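Local structure of glucuronoarabinoxylan endo-1,4-beta-xylanase (Clostridium papyrosolvens, 4FMV) at residues A[3-8]-A[302-307]; A[242-247]-A[325-330]; A[335-340]-A[371-376]; A[346-351]-A[365-370]. The protein probably cleaves internal beta-1,4 linkages of xylan-type polysaccharides, as a family 30 endoxylanase of which this chain is the glycoside hydrolase portion. All coordinates share one frame; numbering follows the deposited sequence.

Contact 1: residues A[3-8]-A[302-307]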
loop_
_atom_site.group_PDB
_atom_site.type_symbol
_atom_site.label_atom_id
_atom_site.label_comp_id
_atom_site.label_asym_id
_atom_site.label_seq_id
_atom_site.Cartn_x
_atom_site.Cartn_y
_atom_site.Cartn_z
ATOM N N SER A 3 7.321 -30.161 -4.444
ATOM C CA SER A 3 5.900 -30.403 -4.206
ATOM C C SER A 3 5.014 -29.483 -5.057
ATOM O O SER A 3 5.384 -28.348 -5.353
ATOM C CB SER A 3 5.572 -30.221 -2.727
ATOM O OG SER A 3 5.154 -28.896 -2.467
ATOM N N ASP A 4 3.844 -29.982 -5.448
ATOM C CA ASP A 4 2.935 -29.235 -6.306
ATOM C C ASP A 4 2.325 -28.089 -5.532
ATOM O O ASP A 4 2.185 -28.156 -4.312
ATOM C CB ASP A 4 1.784 -30.114 -6.808
ATOM C CG ASP A 4 2.229 -31.192 -7.778
ATOM O OD1 ASP A 4 3.419 -31.226 -8.155
ATOM O OD2 ASP A 4 1.365 -32.009 -8.171
ATOM N N VAL A 5 1.943 -27.041 -6.247
ATOM C CA VAL A 5 1.126 -25.991 -5.669
ATOM C C VAL A 5 -0.330 -26.291 -6.002
ATOM O O VAL A 5 -0.671 -26.557 -7.161
ATOM C CB VAL A 5 1.491 -24.610 -6.241
ATOM C CG1 VAL A 5 0.401 -23.585 -5.915
ATOM C CG2 VAL A 5 2.814 -24.150 -5.686
ATOM N N THR A 6 -1.180 -26.274 -4.982
ATOM C CA THR A 6 -2.623 -26.387 -5.176
ATOM C C THR A 6 -3.245 -25.000 -5.067
ATOM O O THR A 6 -3.135 -24.347 -4.032
ATOM C CB THR A 6 -3.252 -27.302 -4.116
ATOM O OG1 THR A 6 -2.599 -28.579 -4.138
ATOM C CG2 THR A 6 -4.736 -27.499 -4.381
ATOM N N VAL A 7 -3.869 -24.530 -6.139
ATOM C CA VAL A 7 -4.572 -23.249 -6.093
ATOM C C VAL A 7 -6.063 -23.535 -5.972
ATOM O O VAL A 7 -6.668 -24.115 -6.882
ATOM C CB VAL A 7 -4.272 -22.377 -7.334
ATOM C CG1 VAL A 7 -5.008 -21.040 -7.249
ATOM C CG2 VAL A 7 -2.785 -22.130 -7.448
ATOM N N ASN A 8 -6.659 -23.181 -4.835
ATOM C CA ASN A 8 -8.073 -23.499 -4.670
ATOM C C ASN A 8 -8.855 -22.243 -4.933
ATOM O O ASN A 8 -8.952 -21.363 -4.086
ATOM C CB ASN A 8 -8.352 -24.002 -3.249
ATOM C CG ASN A 8 -9.832 -24.312 -3.013
ATOM O OD1 ASN A 8 -10.625 -24.362 -3.953
ATOM N ND2 ASN A 8 -10.202 -24.518 -1.754
ATOM N N ASP A 302 -6.702 -19.413 -1.596
ATOM C CA ASP A 302 -5.742 -20.358 -1.031
ATOM C C ASP A 302 -4.839 -20.962 -2.077
ATOM O O ASP A 302 -5.314 -21.482 -3.076
ATOM C CB ASP A 302 -6.466 -21.506 -0.326
ATOM C CG ASP A 302 -6.737 -21.210 1.115
ATOM O OD1 ASP A 302 -5.848 -20.608 1.757
ATOM O OD2 ASP A 302 -7.836 -21.573 1.602
ATOM N N ALA A 303 -3.539 -20.909 -1.827
ATOM C CA ALA A 303 -2.557 -21.562 -2.681
ATOM C C ALA A 303 -1.397 -22.043 -1.822
ATOM O O ALA A 303 -1.015 -21.374 -0.845
ATOM C CB ALA A 303 -2.062 -20.606 -3.764
ATOM N N THR A 304 -0.830 -23.195 -2.170
ATOM C CA THR A 304 0.300 -23.690 -1.398
ATOM C C THR A 304 1.369 -22.596 -1.434
ATOM O O THR A 304 1.897 -22.278 -2.498
ATOM C CB THR A 304 0.832 -24.949 -2.074
ATOM O OG1 THR A 304 -0.266 -25.835 -2.317
ATOM C CG2 THR A 304 1.894 -25.656 -1.229
ATOM N N ALA A 305 1.743 -22.081 -0.260
ATOM C CA ALA A 305 2.527 -20.837 -0.189
ATOM C C ALA A 305 4.044 -20.964 -0.352
ATOM O O ALA A 305 4.721 -20.040 -0.854
ATOM C CB ALA A 305 2.171 -20.043 1.073
ATOM N N THR A 306 4.577 -22.097 0.097
ATOM C CA THR A 306 6.018 -22.356 0.038
ATOM C C THR A 306 6.232 -23.786 -0.430
ATOM O O THR A 306 6.541 -24.664 0.385
ATOM C CB THR A 306 6.662 -22.210 1.432
ATOM O OG1 THR A 306 6.054 -23.156 2.332
ATOM C CG2 THR A 306 6.440 -20.842 1.979
ATOM N N PRO A 307 6.028 -24.043 -1.741
ATOM C CA PRO A 307 6.069 -25.404 -2.302
ATOM C C PRO A 307 7.465 -26.014 -2.328
ATOM O O PRO A 307 7.607 -27.230 -2.451
ATOM C CB PRO A 307 5.569 -25.208 -3.734
ATOM C CG PRO A 307 5.920 -23.801 -4.055
ATOM C CD PRO A 307 5.737 -23.033 -2.775
#
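Asn-8 N donates to Asp-302 O over 2.8 Å, with 165° at the hydrogen, the shortest polar bond between the two segments. Next along, Thr-6 O takes one N-H bond, from Thr-304 N at 3.2 Å and tilted from the carbonyl plane, and a C-H...O contact from Ala-303 CA, 3.1 Å from Thr-6 O. Just past the strand end at Ala-303, the Thr-304 hydroxyl takes the N-H of Thr-6, OG1 lying 2.9 Å from Thr-6 N with 174° at the hydrogen. The chi1 of -50° sets this OG1 anti to the carbonyl carbon of Thr-304, on the side of Thr-6 N. Val-7 and Ala-303 form an antiparallel non-hydrogen-bonded pair. In family 30 hydrolases the N-terminal strand belongs to the beta side domain beside the barrel, and here 5-8 lies between 299-303 and 334-341. Pro-307 packs its ring against Val-5, CG to CG2 at 3.5 Å. Ser-3 OG donates to Pro-307 O over 3.0 Å, in the carbonyl plane on a lone pair. The polar ends of Asp-302 and Asn-8 turn to other partners, OD2 of Asp-302 to Ser-11 and OD1 of Asn-8 to Asn-342.

Contact 2: residues A[242-247]-A[325-330]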
loop_
_atom_site.group_PDB
_atom_site.type_symbol
_atom_site.label_atom_id
_atom_site.label_comp_id
_atom_site.label_asym_id
_atom_site.label_seq_id
_atom_site.Cartn_x
_atom_site.Cartn_y
_atom_site.Cartn_z
ATOM N N ASN A 242 17.701 -6.727 -3.345
ATOM C CA ASN A 242 16.541 -5.876 -3.052
ATOM C C ASN A 242 15.316 -6.150 -3.915
ATOM O O ASN A 242 14.201 -5.996 -3.453
ATOM C CB ASN A 242 16.906 -4.395 -3.104
ATOM C CG ASN A 242 17.596 -3.939 -1.833
ATOM O OD1 ASN A 242 17.194 -4.329 -0.734
ATOM N ND2 ASN A 242 18.648 -3.137 -1.970
ATOM N N ILE A 243 15.533 -6.539 -5.169
ATOM C CA ILE A 243 14.456 -7.037 -6.004
ATOM C C ILE A 243 13.779 -8.228 -5.300
ATOM O O ILE A 243 12.555 -8.301 -5.230
ATOM C CB ILE A 243 14.976 -7.448 -7.419
ATOM C CG1 ILE A 243 15.557 -6.226 -8.148
ATOM C CG2 ILE A 243 13.856 -8.020 -8.259
ATOM C CD1 ILE A 243 14.678 -5.001 -8.067
ATOM N N MET A 244 14.579 -9.166 -4.787
ATOM C CA MET A 244 14.035 -10.328 -4.070
ATOM C C MET A 244 13.449 -9.962 -2.701
ATOM O O MET A 244 12.396 -10.471 -2.307
ATOM C CB MET A 244 15.108 -11.396 -3.894
ATOM C CG MET A 244 15.581 -12.011 -5.212
ATOM S SD MET A 244 14.222 -12.874 -6.015
ATOM C CE MET A 244 13.674 -11.685 -7.245
ATOM N N ASN A 245 14.134 -9.088 -1.971
ATOM C CA ASN A 245 13.616 -8.625 -0.692
ATOM C C ASN A 245 12.249 -8.011 -0.859
ATOM O O ASN A 245 11.371 -8.231 -0.035
ATOM C CB ASN A 245 14.534 -7.582 -0.071
ATOM C CG ASN A 245 15.781 -8.191 0.505
ATOM O OD1 ASN A 245 15.793 -9.363 0.882
ATOM N ND2 ASN A 245 16.844 -7.397 0.581
ATOM N N MET A 246 12.090 -7.221 -1.920
ATOM C CA MET A 246 10.835 -6.503 -2.172
ATOM C C MET A 246 9.748 -7.449 -2.672
ATOM O O MET A 246 8.624 -7.382 -2.199
ATOM C CB MET A 246 11.032 -5.334 -3.148
ATOM C CG MET A 246 9.748 -4.620 -3.554
ATOM S SD MET A 246 10.041 -3.264 -4.724
ATOM C CE MET A 246 8.347 -2.790 -5.091
ATOM N N SER A 247 10.097 -8.336 -3.605
ATOM C CA SER A 247 9.162 -9.366 -4.095
ATOM C C SER A 247 8.613 -10.135 -2.907
ATOM O O SER A 247 7.402 -10.261 -2.740
ATOM C CB SER A 247 9.871 -10.350 -5.036
ATOM O OG SER A 247 10.239 -9.739 -6.280
ATOM N N VAL A 325 1.203 -15.521 -8.549
ATOM C CA VAL A 325 2.480 -14.837 -8.446
ATOM C C VAL A 325 3.443 -15.779 -7.750
ATOM O O VAL A 325 3.228 -16.183 -6.586
ATOM C CB VAL A 325 2.353 -13.514 -7.655
ATOM C CG1 VAL A 325 3.727 -12.840 -7.461
ATOM C CG2 VAL A 325 1.365 -12.572 -8.352
ATOM N N ALA A 326 4.497 -16.146 -8.470
ATOM C CA ALA A 326 5.473 -17.117 -7.968
ATOM C C ALA A 326 6.869 -16.517 -7.974
ATOM O O ALA A 326 7.375 -16.096 -9.017
ATOM C CB ALA A 326 5.425 -18.393 -8.792
ATOM N N ILE A 327 7.480 -16.472 -6.794
ATOM C CA ILE A 327 8.789 -15.868 -6.603
ATOM C C ILE A 327 9.814 -16.966 -6.359
ATOM O O ILE A 327 9.584 -17.830 -5.531
ATOM C CB ILE A 327 8.785 -14.930 -5.377
ATOM C CG1 ILE A 327 7.742 -13.819 -5.550
ATOM C CG2 ILE A 327 10.192 -14.342 -5.144
ATOM C CD1 ILE A 327 7.259 -13.191 -4.255
ATOM N N ASN A 328 10.920 -16.965 -7.106
ATOM C CA ASN A 328 12.018 -17.894 -6.820
ATOM C C ASN A 328 13.258 -17.112 -6.388
ATOM O O ASN A 328 13.924 -16.508 -7.228
ATOM C CB ASN A 328 12.326 -18.739 -8.065
ATOM C CG ASN A 328 13.579 -19.587 -7.912
ATOM O OD1 ASN A 328 14.027 -19.866 -6.794
ATOM N ND2 ASN A 328 14.146 -20.020 -9.045
ATOM N N THR A 329 13.591 -17.162 -5.096
ATOM C CA THR A 329 14.722 -16.387 -4.564
ATOM C C THR A 329 16.010 -17.195 -4.648
ATOM O O THR A 329 17.086 -16.712 -4.270
ATOM C CB THR A 329 14.515 -15.952 -3.084
ATOM O OG1 THR A 329 14.502 -17.111 -2.235
ATOM C CG2 THR A 329 13.205 -15.205 -2.904
ATOM N N GLY A 330 15.897 -18.430 -5.132
ATOM C CA GLY A 330 17.052 -19.285 -5.380
ATOM C C GLY A 330 17.944 -18.818 -6.529
ATOM O O GLY A 330 17.524 -18.060 -7.423
#
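The sulfur of Met-244 stands off the plane of the Asn-328 to Thr-329 peptide, displaced toward Asn-328 O and Thr-329 CA; SD is 3.8 Å from Asn-328 O. A second flat group, the carbonyl of Ile-243, is gripped from opposite faces of its plane by Ser-247 N and Ser-247 OG, the hydroxyl at 2.9 Å from Ile-243 O. This polar tie within the helix keeps OG engaged, while CB of Ser-247 turns to Ile-327. The third flat group, the carboxamide of Asn-328, accepts the N-H of Gly-330 from above its plane, forming an Asx turn as the strand ends. The bend of the Met-244 chain at chi2 (-63°) puts SD in place, where it also meets Thr-329 CG2 at 4.0 Å. The contact joins helix 240-255 of the (beta/alpha)8 barrel to strand 321-328 of the beta side domain; the axes of 242-247 and 325-328 approach to 9.5 Å, with N-to-C directions at 140°. Ile-327 turns CD1, the end of its longer branch, to Ser-247 O at 3.3 Å, and its CG2 also meets Ser-247 CB, at 4.0 Å. Val-286 of helix 282-291 and Ile-381 of strand 380-387 also touch Ser-247 in this buried layer.

Contact 3: residues A[335-340]-A[371-376]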
loop_
_atom_site.group_PDB
_atom_site.type_symbol
_atom_site.label_atom_id
_atom_site.label_comp_id
_atom_site.label_asym_id
_atom_site.label_seq_id
_atom_site.Cartn_x
_atom_site.Cartn_y
_atom_site.Cartn_z
ATOM N N SER A 335 11.653 -25.876 -11.744
ATOM C CA SER A 335 10.351 -26.134 -12.339
ATOM C C SER A 335 9.327 -26.196 -11.204
ATOM O O SER A 335 9.614 -26.753 -10.134
ATOM C CB SER A 335 10.356 -27.448 -13.108
ATOM O OG SER A 335 10.263 -28.541 -12.214
ATOM N N GLN A 336 8.149 -25.611 -11.425
ATOM C CA GLN A 336 7.070 -25.685 -10.439
ATOM C C GLN A 336 5.752 -26.099 -11.092
ATOM O O GLN A 336 5.322 -25.508 -12.096
ATOM C CB GLN A 336 6.898 -24.355 -9.702
ATOM C CG GLN A 336 5.756 -24.362 -8.663
ATOM C CD GLN A 336 6.014 -25.323 -7.507
ATOM O OE1 GLN A 336 6.954 -25.135 -6.728
ATOM N NE2 GLN A 336 5.184 -26.354 -7.391
ATOM N N LYS A 337 5.117 -27.121 -10.525
ATOM C CA LYS A 337 3.820 -27.586 -11.013
ATOM C C LYS A 337 2.706 -26.924 -10.217
ATOM O O LYS A 337 2.781 -26.808 -8.980
ATOM C CB LYS A 337 3.714 -29.105 -10.884
ATOM C CG LYS A 337 2.373 -29.655 -11.328
ATOM C CD LYS A 337 2.293 -31.144 -11.067
ATOM C CE LYS A 337 1.030 -31.762 -11.659
ATOM N NZ LYS A 337 1.183 -31.919 -13.130
ATOM N N PHE A 338 1.681 -26.473 -10.934
ATOM C CA PHE A 338 0.536 -25.832 -10.312
ATOM C C PHE A 338 -0.741 -26.600 -10.654
ATOM O O PHE A 338 -0.918 -27.019 -11.795
ATOM C CB PHE A 338 0.393 -24.399 -10.814
ATOM C CG PHE A 338 1.600 -23.531 -10.573
ATOM C CD1 PHE A 338 1.706 -22.781 -9.417
ATOM C CD2 PHE A 338 2.602 -23.426 -11.527
ATOM C CE1 PHE A 338 2.800 -21.950 -9.198
ATOM C CE2 PHE A 338 3.706 -22.603 -11.315
ATOM C CZ PHE A 338 3.802 -21.869 -10.146
ATOM N N ASN A 339 -1.622 -26.769 -9.667
ATOM C CA ASN A 339 -2.906 -27.450 -9.857
ATOM C C ASN A 339 -4.080 -26.581 -9.413
ATOM O O ASN A 339 -4.144 -26.166 -8.254
ATOM C CB ASN A 339 -2.974 -28.742 -9.038
ATOM C CG ASN A 339 -1.813 -29.665 -9.293
ATOM O OD1 ASN A 339 -1.270 -29.723 -10.405
ATOM N ND2 ASN A 339 -1.432 -30.418 -8.265
ATOM N N PHE A 340 -5.023 -26.336 -10.319
ATOM C CA PHE A 340 -6.248 -25.627 -9.971
ATOM C C PHE A 340 -7.278 -26.596 -9.414
ATOM O O PHE A 340 -7.481 -27.702 -9.957
ATOM C CB PHE A 340 -6.833 -24.942 -11.194
ATOM C CG PHE A 340 -5.951 -23.861 -11.775
ATOM C CD1 PHE A 340 -5.852 -22.616 -11.154
ATOM C CD2 PHE A 340 -5.256 -24.074 -12.965
ATOM C CE1 PHE A 340 -5.058 -21.614 -11.696
ATOM C CE2 PHE A 340 -4.468 -23.081 -13.514
ATOM C CZ PHE A 340 -4.364 -21.849 -12.877
ATOM N N SER A 371 -3.986 -28.472 -14.665
ATOM C CA SER A 371 -2.578 -28.412 -14.264
ATOM C C SER A 371 -1.647 -27.784 -15.304
ATOM O O SER A 371 -1.829 -27.979 -16.507
ATOM C CB SER A 371 -2.075 -29.815 -13.939
ATOM O OG SER A 371 -0.814 -29.753 -13.299
ATOM N N PHE A 372 -0.641 -27.040 -14.843
ATOM C CA PHE A 372 0.436 -26.607 -15.741
ATOM C C PHE A 372 1.755 -26.520 -14.997
ATOM O O PHE A 372 1.778 -26.230 -13.802
ATOM C CB PHE A 372 0.113 -25.265 -16.414
ATOM C CG PHE A 372 0.296 -24.070 -15.517
ATOM C CD1 PHE A 372 -0.738 -23.630 -14.708
ATOM C CD2 PHE A 372 1.505 -23.382 -15.492
ATOM C CE1 PHE A 372 -0.575 -22.538 -13.885
ATOM C CE2 PHE A 372 1.677 -22.283 -14.661
ATOM C CZ PHE A 372 0.636 -21.856 -13.861
ATOM N N THR A 373 2.853 -26.765 -15.705
ATOM C CA THR A 373 4.180 -26.659 -15.111
ATOM C C THR A 373 4.978 -25.528 -15.763
ATOM O O THR A 373 4.909 -25.309 -16.975
ATOM C CB THR A 373 4.961 -27.992 -15.199
ATOM O OG1 THR A 373 4.204 -29.034 -14.569
ATOM C CG2 THR A 373 6.332 -27.875 -14.515
ATOM N N ALA A 374 5.727 -24.799 -14.950
ATOM C CA ALA A 374 6.492 -23.669 -15.447
ATOM C C ALA A 374 7.908 -23.695 -14.894
ATOM O O ALA A 374 8.150 -24.245 -13.825
ATOM C CB ALA A 374 5.785 -22.353 -15.079
ATOM N N GLN A 375 8.839 -23.125 -15.647
ATOM C CA GLN A 375 10.176 -22.829 -15.147
ATOM C C GLN A 375 10.150 -21.480 -14.441
ATOM O O GLN A 375 9.715 -20.497 -15.014
ATOM C CB GLN A 375 11.161 -22.735 -16.311
ATOM C CG GLN A 375 11.406 -24.062 -17.008
ATOM C CD GLN A 375 12.110 -25.046 -16.101
ATOM O OE1 GLN A 375 11.540 -26.076 -15.728
ATOM N NE2 GLN A 375 13.355 -24.726 -15.720
ATOM N N LEU A 376 10.615 -21.432 -13.200
ATOM C CA LEU A 376 10.793 -20.156 -12.506
ATOM C C LEU A 376 12.285 -19.807 -12.512
ATOM O O LEU A 376 13.087 -20.506 -11.881
ATOM C CB LEU A 376 10.292 -20.250 -11.064
ATOM C CG LEU A 376 8.885 -20.798 -10.837
ATOM C CD1 LEU A 376 8.592 -20.881 -9.334
ATOM C CD2 LEU A 376 7.846 -19.937 -11.578
#
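Ser-371 starts the strand pairing with its OG held by Lys-337 NZ, which donates over 3.0 Å; chi1 of -168° swings this OG anti to the backbone N. Asn-339 OD1, at 2.9 Å, and Phe-338 O, at 3.1 Å, both lie near the same Ser-371 OG. Phe-372 pairs with Phe-338 through two backbone bonds, and its ring presents a face to the Phe-338 side chain: CD2 of Phe-338 comes to 3.4 Å from CZ of Phe-372. The planes are near parallel (21°) but slid apart, with little overlap, and CB of Phe-338 makes a CH-pi contact over the Phe-372 ring. Phe-340 CE2 meets the Phe-372 ring at its edge, 3.9 Å from CE1. Thr-373, on the face carrying Ser-371, sets OG1 3.7 Å from Lys-337 CB. Ala-374 and Gln-336 form the next hydrogen-bonded antiparallel pair, and Ala-374 CB lies at the edge of the Phe-338 ring. Gln-375 brings OE1 to Ser-335 CB (3.2 Å), and Leu-376 sets CD1 against Gln-336 CB at 3.9 Å. On its other flank strand 334-341 runs parallel to 5-8. The phenylalanine face turns into the side domain, where Ile-324 of strand 321-328 and Phe-384 of strand 380-387 pack on both Phe-338 and Phe-372.

Contact 4: residues A[346-351]-A[365-370]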
loop_
_atom_site.group_PDB
_atom_site.type_symbol
_atom_site.label_atom_id
_atom_site.label_comp_id
_atom_site.label_asym_id
_atom_site.label_seq_id
_atom_site.Cartn_x
_atom_site.Cartn_y
_atom_site.Cartn_z
ATOM N N SER A 346 -8.022 -22.270 -19.291
ATOM C CA SER A 346 -7.740 -22.910 -20.570
ATOM C C SER A 346 -6.236 -22.875 -20.810
ATOM O O SER A 346 -5.646 -23.829 -21.339
ATOM C CB SER A 346 -8.480 -22.177 -21.688
ATOM O OG SER A 346 -8.946 -20.916 -21.222
ATOM N N SER A 347 -5.631 -21.761 -20.401
ATOM C CA SER A 347 -4.197 -21.554 -20.522
ATOM C C SER A 347 -3.811 -20.321 -19.704
ATOM O O SER A 347 -4.673 -19.659 -19.117
ATOM C CB SER A 347 -3.826 -21.322 -21.982
ATOM O OG SER A 347 -4.503 -20.172 -22.461
ATOM N N VAL A 348 -2.522 -20.006 -19.673
ATOM C CA VAL A 348 -2.064 -18.805 -18.984
ATOM C C VAL A 348 -0.910 -18.155 -19.756
ATOM O O VAL A 348 -0.224 -18.813 -20.535
ATOM C CB VAL A 348 -1.569 -19.109 -17.541
ATOM C CG1 VAL A 348 -2.626 -19.904 -16.731
ATOM C CG2 VAL A 348 -0.243 -19.847 -17.587
ATOM N N VAL A 349 -0.703 -16.865 -19.512
ATOM C CA VAL A 349 0.438 -16.155 -20.046
ATOM C C VAL A 349 1.224 -15.706 -18.829
ATOM O O VAL A 349 0.694 -15.679 -17.726
ATOM C CB VAL A 349 0.019 -14.960 -20.937
ATOM C CG1 VAL A 349 -0.928 -15.430 -22.035
ATOM C CG2 VAL A 349 -0.630 -13.831 -20.105
ATOM N N SER A 350 2.505 -15.419 -19.008
ATOM C CA SER A 350 3.354 -15.087 -17.886
ATOM C C SER A 350 4.099 -13.792 -18.140
ATOM O O SER A 350 4.267 -13.366 -19.281
ATOM C CB SER A 350 4.356 -16.201 -17.639
ATOM O OG SER A 350 5.284 -16.269 -18.695
ATOM N N TYR A 351 4.533 -13.169 -17.062
ATOM C CA TYR A 351 5.279 -11.927 -17.136
ATOM C C TYR A 351 6.327 -12.055 -16.063
ATOM O O TYR A 351 5.991 -12.451 -14.932
ATOM C CB TYR A 351 4.368 -10.737 -16.829
ATOM C CG TYR A 351 3.216 -10.592 -17.795
ATOM C CD1 TYR A 351 3.365 -9.874 -18.976
ATOM C CD2 TYR A 351 1.987 -11.185 -17.537
ATOM C CE1 TYR A 351 2.324 -9.742 -19.870
ATOM C CE2 TYR A 351 0.932 -11.056 -18.433
ATOM C CZ TYR A 351 1.114 -10.337 -19.598
ATOM O OH TYR A 351 0.076 -10.186 -20.487
ATOM N N ILE A 365 1.480 -20.855 -21.678
ATOM C CA ILE A 365 1.485 -22.234 -21.192
ATOM C C ILE A 365 0.087 -22.857 -21.217
ATOM O O ILE A 365 -0.864 -22.279 -20.692
ATOM C CB ILE A 365 2.062 -22.334 -19.753
ATOM C CG1 ILE A 365 3.325 -21.477 -19.605
ATOM C CG2 ILE A 365 2.356 -23.796 -19.367
ATOM C CD1 ILE A 365 3.861 -21.432 -18.173
ATOM N N ALA A 366 -0.028 -24.037 -21.829
ATOM C CA ALA A 366 -1.299 -24.759 -21.853
ATOM C C ALA A 366 -1.632 -25.316 -20.470
ATOM O O ALA A 366 -0.758 -25.830 -19.774
ATOM C CB ALA A 366 -1.252 -25.883 -22.868
ATOM N N VAL A 367 -2.896 -25.207 -20.075
ATOM C CA VAL A 367 -3.363 -25.855 -18.857
ATOM C C VAL A 367 -4.134 -27.140 -19.191
ATOM O O VAL A 367 -5.171 -27.117 -19.846
ATOM C CB VAL A 367 -4.191 -24.898 -17.960
ATOM C CG1 VAL A 367 -4.879 -25.663 -16.838
ATOM C CG2 VAL A 367 -3.296 -23.818 -17.378
ATOM N N THR A 368 -3.592 -28.263 -18.745
ATOM C CA THR A 368 -4.178 -29.564 -19.005
ATOM C C THR A 368 -4.686 -30.218 -17.717
ATOM O O THR A 368 -3.974 -30.285 -16.712
ATOM C CB THR A 368 -3.143 -30.459 -19.669
ATOM O OG1 THR A 368 -2.767 -29.874 -20.922
ATOM C CG2 THR A 368 -3.696 -31.859 -19.886
ATOM N N ASN A 369 -5.928 -30.685 -17.745
ATOM C CA ASN A 369 -6.516 -31.335 -16.581
ATOM C C ASN A 369 -6.360 -30.488 -15.315
ATOM O O ASN A 369 -6.095 -31.012 -14.230
ATOM C CB ASN A 369 -5.880 -32.713 -16.374
ATOM C CG ASN A 369 -6.820 -33.701 -15.702
ATOM O OD1 ASN A 369 -7.992 -33.818 -16.078
ATOM N ND2 ASN A 369 -6.310 -34.418 -14.700
ATOM N N GLY A 370 -6.507 -29.175 -15.459
ATOM C CA GLY A 370 -6.393 -28.276 -14.324
ATOM C C GLY A 370 -4.962 -28.045 -13.864
ATOM O O GLY A 370 -4.748 -27.472 -12.801
#
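This is an antiparallel beta-hairpin pairing near the surface of the beta side domain, between strand 347-353 and the final residues of strand 360-366. The evidence is a hydrogen-bonded pair, Val-348 with Ile-365: Ile-365 N donates to Val-348 O over 2.9 Å with a nearly straight angle of 175° at the hydrogen, and Val-348 N returns a bond of 3.0 Å to Ile-365 O. Ser-347 and Ala-366 follow as a non-hydrogen-bonded pair, next to which Ser-347 CB rests 3.4 Å from Ile-365 O. Beyond it the pairing weakens, for Val-367 N reaches Ser-346 O only by a weak bond of 3.3 Å. On the face bearing Val-348 and Ile-365, the side chains that meet across the pair do so through apolar groups. Val-348 divides its methyls between two partners: with CG1 anti to the carbonyl carbon (chi1 -52°), that methyl meets Val-367 CG2 at 4.0 Å, while CG2 of Val-348 lies 4.0 Å from Ile-365 CB. The side chains of Val-348 and Val-367 cross at about a right angle. Strand 380-387 borders strand 347-353, bonding through Val-385 to Val-349, and its Phe-384 touches both Val-348 and Ile-365. From strand 371-376, Phe-372 packs on Ile-365 and Val-367, and Ala-374 adds to the cover of Ile-365.

From the N terminus, strand 5-8 must wait 294 residues for its partner, so contact 1 closes a loop that takes in the barrel. Contact 2 opens inside that loop, at helix 240-255, and closes after it at strand 321-328; the two therefore cross. Contact 2 sets a barrel helix against the beta side domain, while contact 1 pairs that domain's N-terminal strand with 299-303. Contact 3 follows in series and lies within the side domain; Val-7 N and Asn-339 O, 2.7 Å apart, join it to contact 1. It also meets contact 2 where Asn-328 ND2 reaches Leu-376 O. Contact 4 is nested inside the loop closed by contact 3, and Phe-340 N comes to 2.7 Å from Gly-370 O where they touch.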